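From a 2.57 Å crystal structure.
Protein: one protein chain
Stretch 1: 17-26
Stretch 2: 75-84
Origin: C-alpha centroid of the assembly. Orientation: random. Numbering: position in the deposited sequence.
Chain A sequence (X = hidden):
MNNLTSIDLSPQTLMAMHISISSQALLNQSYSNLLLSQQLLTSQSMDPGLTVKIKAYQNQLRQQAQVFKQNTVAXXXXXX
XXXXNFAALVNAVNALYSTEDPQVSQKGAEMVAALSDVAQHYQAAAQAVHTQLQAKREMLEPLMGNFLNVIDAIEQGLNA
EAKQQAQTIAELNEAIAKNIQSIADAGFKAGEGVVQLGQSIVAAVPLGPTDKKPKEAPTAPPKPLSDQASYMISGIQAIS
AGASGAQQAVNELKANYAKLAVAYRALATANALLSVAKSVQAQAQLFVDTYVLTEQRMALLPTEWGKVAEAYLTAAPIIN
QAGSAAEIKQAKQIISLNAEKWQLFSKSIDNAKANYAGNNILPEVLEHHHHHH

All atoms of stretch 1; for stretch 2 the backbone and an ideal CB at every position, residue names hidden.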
ATOM      1  N   MET A  17      -9.762  -7.946  -3.834  1.00 70.79           N
ATOM      2  CA  MET A  17      -9.513  -7.376  -2.495  1.00 71.49           C
ATOM      3  C   MET A  17      -8.008  -7.309  -2.248  1.00 70.21           C
ATOM      4  O   MET A  17      -7.583  -6.288  -1.720  1.00 72.70           O
ATOM      5  CB  MET A  17     -10.205  -8.197  -1.406  1.00 73.50           C
ATOM      6  CG  MET A  17     -10.287  -7.479  -0.077  1.00 74.94           C
ATOM      7  SD  MET A  17     -11.782  -7.883   0.760  1.00 80.80           S
ATOM      8  CE  MET A  17     -12.925  -6.889  -0.203  1.00 82.10           C
ATOM      9  N   HIS A  18      -7.234  -8.330  -2.638  1.00 67.12           N
ATOM     10  CA  HIS A  18      -5.755  -8.364  -2.470  1.00 65.32           C
ATOM     11  C   HIS A  18      -5.119  -7.334  -3.410  1.00 64.79           C
ATOM     12  O   HIS A  18      -4.182  -6.646  -2.975  1.00 66.70           O
ATOM     13  CB  HIS A  18      -5.178  -9.773  -2.673  1.00 66.17           C
ATOM     14  CG  HIS A  18      -5.221 -10.662  -1.470  1.00 65.75           C
ATOM     15  ND1 HIS A  18      -6.261 -11.504  -1.209  1.00 64.75           N
ATOM     16  CD2 HIS A  18      -4.343 -10.851  -0.457  1.00 66.39           C
ATOM     17  CE1 HIS A  18      -6.014 -12.176  -0.091  1.00 65.92           C
ATOM     18  NE2 HIS A  18      -4.837 -11.818   0.378  1.00 65.31           N
ATOM     19  N   ILE A  19      -5.616  -7.214  -4.635  1.00 63.40           N
ATOM     20  CA  ILE A  19      -5.131  -6.211  -5.627  1.00 63.18           C
ATOM     21  C   ILE A  19      -5.354  -4.788  -5.067  1.00 64.27           C
ATOM     22  O   ILE A  19      -4.422  -3.985  -5.133  1.00 62.44           O
ATOM     23  CB  ILE A  19      -5.799  -6.464  -6.997  1.00 61.20           C
ATOM     24  CG1 ILE A  19      -5.315  -7.791  -7.593  1.00 61.56           C
ATOM     25  CG2 ILE A  19      -5.586  -5.296  -7.945  1.00 61.50           C
ATOM     26  CD1 ILE A  19      -6.008  -8.206  -8.869  1.00 63.01           C
ATOM     27  N   SER A  20      -6.518  -4.484  -4.487  1.00 66.31           N
ATOM     28  CA  SER A  20      -6.798  -3.129  -3.954  1.00 69.04           C
ATOM     29  C   SER A  20      -5.890  -2.866  -2.745  1.00 70.07           C
ATOM     30  O   SER A  20      -5.590  -1.671  -2.497  1.00 71.56           O
ATOM     31  CB  SER A  20      -8.258  -2.891  -3.636  1.00 70.96           C
ATOM     32  OG  SER A  20      -8.623  -3.500  -2.406  1.00 72.68           O
ATOM     33  N   ILE A  21      -5.440  -3.914  -2.033  1.00 69.88           N
ATOM     34  CA  ILE A  21      -4.491  -3.766  -0.888  1.00 66.79           C
ATOM     35  C   ILE A  21      -3.110  -3.485  -1.466  1.00 68.31           C
ATOM     36  O   ILE A  21      -2.504  -2.481  -1.049  1.00 67.69           O
ATOM     37  CB  ILE A  21      -4.477  -4.986   0.045  1.00 65.91           C
ATOM     38  CG1 ILE A  21      -5.805  -5.108   0.800  1.00 66.57           C
ATOM     39  CG2 ILE A  21      -3.294  -4.893   1.007  1.00 65.20           C
ATOM     40  CD1 ILE A  21      -5.990  -6.413   1.555  1.00 66.83           C
ATOM     41  N   SER A  22      -2.629  -4.345  -2.375  1.00 70.07           N
ATOM     42  CA  SER A  22      -1.310  -4.193  -3.043  1.00 70.33           C
ATOM     43  C   SER A  22      -1.165  -2.722  -3.495  1.00 70.25           C
ATOM     44  O   SER A  22      -0.138  -2.097  -3.183  1.00 70.24           O
ATOM     45  CB  SER A  22      -1.161  -5.167  -4.208  1.00 70.48           C
ATOM     46  OG  SER A  22      -1.179  -6.525  -3.790  1.00 68.04           O
ATOM     47  N   SER A  23      -2.173  -2.183  -4.179  1.00 68.38           N
ATOM     48  CA  SER A  23      -2.172  -0.823  -4.763  1.00 69.15           C
ATOM     49  C   SER A  23      -1.688   0.228  -3.756  1.00 68.94           C
ATOM     50  O   SER A  23      -0.864   1.067  -4.130  1.00 71.26           O
ATOM     51  CB  SER A  23      -3.529  -0.465  -5.281  1.00 68.79           C
ATOM     52  OG  SER A  23      -3.568   0.898  -5.658  1.00 68.90           O
ATOM     53  N   GLN A  24      -2.191   0.211  -2.529  1.00 67.62           N
ATOM     54  CA  GLN A  24      -1.860   1.245  -1.517  1.00 66.80           C
ATOM     55  C   GLN A  24      -0.601   0.831  -0.767  1.00 66.47           C
ATOM     56  O   GLN A  24       0.263   1.683  -0.601  1.00 71.17           O
ATOM     57  CB  GLN A  24      -3.055   1.488  -0.590  1.00 67.27           C
ATOM     58  CG  GLN A  24      -4.344   1.880  -1.307  1.00 67.40           C
ATOM     59  CD  GLN A  24      -4.319   3.200  -2.046  1.00 69.83           C
ATOM     60  OE1 GLN A  24      -3.376   3.990  -1.978  1.00 72.52           O
ATOM     61  NE2 GLN A  24      -5.391   3.466  -2.771  1.00 72.51           N
ATOM     62  N   ALA A  25      -0.484  -0.421  -0.339  1.00 65.55           N
ATOM     63  CA  ALA A  25       0.686  -0.931   0.419  1.00 66.11           C
ATOM     64  C   ALA A  25       1.957  -0.741  -0.402  1.00 66.33           C
ATOM     65  O   ALA A  25       2.938  -0.306   0.189  1.00 69.45           O
ATOM     66  CB  ALA A  25       0.518  -2.385   0.806  1.00 67.11           C
ATOM     67  N   LEU A  26       1.959  -1.066  -1.700  1.00 65.21           N
ATOM     68  CA  LEU A  26       3.152  -0.904  -2.571  1.00 64.93           C
ATOM     69  C   LEU A  26       3.523   0.574  -2.630  1.00 65.39           C
ATOM     70  O   LEU A  26       4.703   0.887  -2.510  1.00 66.92           O
ATOM     71  CB  LEU A  26       2.872  -1.425  -3.981  1.00 64.36           C
ATOM     72  CG  LEU A  26       2.804  -2.934  -4.136  1.00 64.05           C
ATOM     73  CD1 LEU A  26       2.257  -3.299  -5.503  1.00 64.93           C
ATOM     74  CD2 LEU A  26       4.153  -3.573  -3.925  1.00 64.76           C
ATOM     75  N   UNK A  75       4.484  -8.799   7.441  1.00 71.56           N
ATOM     76  CA  UNK A  75       3.164  -9.227   7.975  1.00 73.48           C
ATOM     77  C   UNK A  75       2.214  -9.463   6.785  1.00 70.66           C
ATOM     78  O   UNK A  75       1.570 -10.525   6.768  1.00 71.31           O
ATOM     79  CB  UNK A  75       2.585  -8.182   8.931  1.00 73.48           C
ATOM     80  N   UNK A  76       2.161  -8.545   5.809  1.00 66.92           N
ATOM     81  CA  UNK A  76       1.281  -8.650   4.615  1.00 64.62           C
ATOM     82  C   UNK A  76       1.712  -9.831   3.737  1.00 65.53           C
ATOM     83  O   UNK A  76       0.846 -10.630   3.346  1.00 64.14           O
ATOM     84  CB  UNK A  76       1.315  -7.355   3.801  1.00 64.62           C
ATOM     85  N   UNK A  77       2.999  -9.940   3.412  1.00 67.31           N
ATOM     86  CA  UNK A  77       3.505 -11.052   2.558  1.00 68.93           C
ATOM     87  C   UNK A  77       3.050 -12.376   3.185  1.00 69.60           C
ATOM     88  O   UNK A  77       2.747 -13.327   2.441  1.00 70.60           O
ATOM     89  CB  UNK A  77       5.029 -11.011   2.426  1.00 68.93           C
ATOM     90  N   UNK A  78       2.984 -12.414   4.516  1.00 69.40           N
ATOM     91  CA  UNK A  78       2.491 -13.574   5.277  1.00 70.04           C
ATOM     92  C   UNK A  78       1.059 -13.922   4.910  1.00 68.83           C
ATOM     93  O   UNK A  78       0.805 -15.095   4.643  1.00 70.75           O
ATOM     94  CB  UNK A  78       2.583 -13.304   6.780  1.00 70.04           C
ATOM     95  N   UNK A  79       0.160 -12.937   4.882  1.00 67.81           N
ATOM     96  CA  UNK A  79      -1.282 -13.138   4.554  1.00 66.61           C
ATOM     97  C   UNK A  79      -1.440 -13.567   3.094  1.00 68.00           C
ATOM     98  O   UNK A  79      -2.390 -14.329   2.809  1.00 69.99           O
ATOM     99  CB  UNK A  79      -2.082 -11.859   4.808  1.00 66.61           C
ATOM    100  N   UNK A  80      -0.613 -13.030   2.196  1.00 66.84           N
ATOM    101  CA  UNK A  80      -0.682 -13.371   0.761  1.00 67.28           C
ATOM    102  C   UNK A  80      -0.304 -14.854   0.606  1.00 67.85           C
ATOM    103  O   UNK A  80      -1.025 -15.586  -0.088  1.00 66.52           O
ATOM    104  CB  UNK A  80       0.244 -12.479  -0.069  1.00 67.28           C
ATOM    105  N   UNK A  81       0.778 -15.286   1.263  1.00 69.07           N
ATOM    106  CA  UNK A  81       1.279 -16.683   1.207  1.00 72.20           C
ATOM    107  C   UNK A  81       0.137 -17.629   1.610  1.00 72.72           C
ATOM    108  O   UNK A  81      -0.059 -18.675   0.935  1.00 75.36           O
ATOM    109  CB  UNK A  81       2.488 -16.876   2.124  1.00 72.20           C
ATOM    110  N   UNK A  82      -0.622 -17.248   2.641  1.00 70.75           N
ATOM    111  CA  UNK A  82      -1.755 -18.051   3.161  1.00 70.67           C
ATOM    112  C   UNK A  82      -2.749 -18.315   2.017  1.00 69.12           C
ATOM    113  O   UNK A  82      -3.220 -19.460   1.905  1.00 69.65           O
ATOM    114  CB  UNK A  82      -2.450 -17.335   4.321  1.00 70.67           C
ATOM    115  N   UNK A  83      -3.001 -17.323   1.161  1.00 65.82           N
ATOM    116  CA  UNK A  83      -3.878 -17.466  -0.016  1.00 64.87           C
ATOM    117  C   UNK A  83      -3.284 -18.492  -0.995  1.00 65.11           C
ATOM    118  O   UNK A  83      -4.032 -19.372  -1.424  1.00 65.06           O
ATOM    119  CB  UNK A  83      -4.071 -16.117  -0.712  1.00 64.87           C
ATOM    120  N   UNK A  84      -2.005 -18.396  -1.361  1.00 65.50           N
ATOM    121  CA  UNK A  84      -1.346 -19.399  -2.240  1.00 68.27           C
ATOM    122  C   UNK A  84      -1.590 -20.782  -1.641  1.00 68.44           C
ATOM    123  O   UNK A  84      -2.058 -21.688  -2.377  1.00 68.14           O
ATOM    124  CB  UNK A  84       0.153 -19.128  -2.383  1.00 68.27           C
TER

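Two helices run nearly antiparallel, their N-to-C directions 158° apart and their axes 12.2 Å apart at closest approach. Such a gap must be filled by side chains, so a position pointing toward stretch 1 often calls for reach, unless stretch 1 comes out to meet it.

Position 75 is helical and has nothing of stretch 1 within 5.5 Å of its ideal CB. Almost any helix-compatible residue would do; it is Glu 75.

At position 76 CA-to-CB points toward stretch 1, yet the CB itself touches nothing there. Ahead lie the methyl groups of Ile 21 and Ala 25, with no charge, so a long aliphatic chain such as leucine, isoleucine or methionine suits. Leu 76 spans the gap: its CD1 lies 3.9 Å from Ala 25 CB, and its CD2 lies 4.4 Å from Ile 21 CG2.

Position 77 is out of reach and tolerates many residues; it is Ile 77. Position 78, also out of reach, has ordinary helical angles that do not demand glycine, but an ideal CB would sit 3.0 Å from the carbonyl O of Glu 75. That crowding favours a residue without a CB: Gly 78.

Position 79 points toward stretch 1, but its ideal CB is still 5.2 Å from His 18 NE2. A medium apolar residue is reasonable, as is a polar one that could meet the imidazole. Leu 79 covers little of stretch 1.

Position 80 is the richest site. Its CB points sideways, 4.9 Å from His 18 CD2, while the hydroxyl of Ser 22 lies much farther off. A short polar chain could not reach that hydroxyl; a long one, or an aromatic with a polar tip, could, and a flat ring would also suit the imidazole edge. Tyr 80, with chi1 at -77° (m), does both. The edge of His 18 meets the face of its ring, with ring centroids 4.9 Å apart and planes at 73°. Beyond the ring, Tyr 80 OH hydrogen-bonds Ser 22 OG at 2.8 Å, and either could be the donor.

Position 81 is out of reach, so many residues would do, small polar ones included; Thr 81 OG1 donates to Ile 77 O at 2.7 Å. Position 82 points sideways, leaving room for a long polar chain, and Lys 82 leads its end away.

Position 83 points toward stretch 1, its ideal CB already 4.4 Å from His 18 CE1, so a small residue suffices: Ala 83 makes this contact with its methyl. Position 84 is out of reach and open to most helix-compatible residues; it is Ser 84.

Stretch 2 (75-84) ELIGLYTKAS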
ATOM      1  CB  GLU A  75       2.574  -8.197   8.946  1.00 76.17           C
ATOM      2  CG  GLU A  75       3.334  -7.971  10.239  1.00 80.94           C
ATOM      3  CD  GLU A  75       3.012  -8.898  11.397  1.00 86.01           C
ATOM      4  OE1 GLU A  75       3.972  -9.470  11.968  1.00 88.16           O
ATOM      5  OE2 GLU A  75       1.807  -8.984  11.780  1.00 90.88           O
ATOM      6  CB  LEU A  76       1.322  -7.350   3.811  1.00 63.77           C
ATOM      7  CG  LEU A  76       0.600  -6.168   4.448  1.00 63.64           C
ATOM      8  CD1 LEU A  76       0.934  -4.842   3.765  1.00 63.12           C
ATOM      9  CD2 LEU A  76      -0.895  -6.405   4.415  1.00 63.30           C
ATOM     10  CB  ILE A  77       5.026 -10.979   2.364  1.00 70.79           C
ATOM     11  CG1 ILE A  77       5.432  -9.700   1.622  1.00 70.69           C
ATOM     12  CG2 ILE A  77       5.520 -12.234   1.636  1.00 72.84           C
ATOM     13  CD1 ILE A  77       6.930  -9.569   1.399  1.00 72.40           C
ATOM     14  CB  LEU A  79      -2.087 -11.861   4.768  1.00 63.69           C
ATOM     15  CG  LEU A  79      -2.276 -11.422   6.212  1.00 64.22           C
ATOM     16  CD1 LEU A  79      -3.097 -10.137   6.260  1.00 63.52           C
ATOM     17  CD2 LEU A  79      -2.894 -12.518   7.078  1.00 65.06           C
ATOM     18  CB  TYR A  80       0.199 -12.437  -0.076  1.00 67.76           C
ATOM     19  CG  TYR A  80      -0.329 -11.047  -0.351  1.00 67.21           C
ATOM     20  CD1 TYR A  80      -0.430 -10.102   0.654  1.00 66.87           C
ATOM     21  CD2 TYR A  80      -0.663 -10.643  -1.638  1.00 67.34           C
ATOM     22  CE1 TYR A  80      -0.894  -8.817   0.408  1.00 66.21           C
ATOM     23  CE2 TYR A  80      -1.103  -9.353  -1.906  1.00 66.44           C
ATOM     24  CZ  TYR A  80      -1.217  -8.434  -0.876  1.00 65.93           C
ATOM     25  OH  TYR A  80      -1.647  -7.159  -1.110  1.00 65.72           O
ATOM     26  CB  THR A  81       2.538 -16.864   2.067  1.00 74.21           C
ATOM     27  OG1 THR A  81       3.472 -15.853   1.672  1.00 76.75           O
ATOM     28  CG2 THR A  81       3.172 -18.235   1.922  1.00 76.08           C
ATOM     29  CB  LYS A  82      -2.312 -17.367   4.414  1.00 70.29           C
ATOM     30  CG  LYS A  82      -1.461 -17.614   5.656  1.00 71.73           C
ATOM     31  CD  LYS A  82      -1.740 -16.660   6.809  1.00 71.35           C
ATOM     32  CE  LYS A  82      -1.412 -17.191   8.187  1.00 73.15           C
ATOM     33  NZ  LYS A  82      -0.149 -17.966   8.240  1.00 75.06           N
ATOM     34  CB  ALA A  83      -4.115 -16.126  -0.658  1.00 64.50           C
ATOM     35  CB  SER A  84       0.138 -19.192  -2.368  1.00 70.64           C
ATOM     36  OG  SER A  84       0.429 -17.870  -2.765  1.00 71.98           O
TER
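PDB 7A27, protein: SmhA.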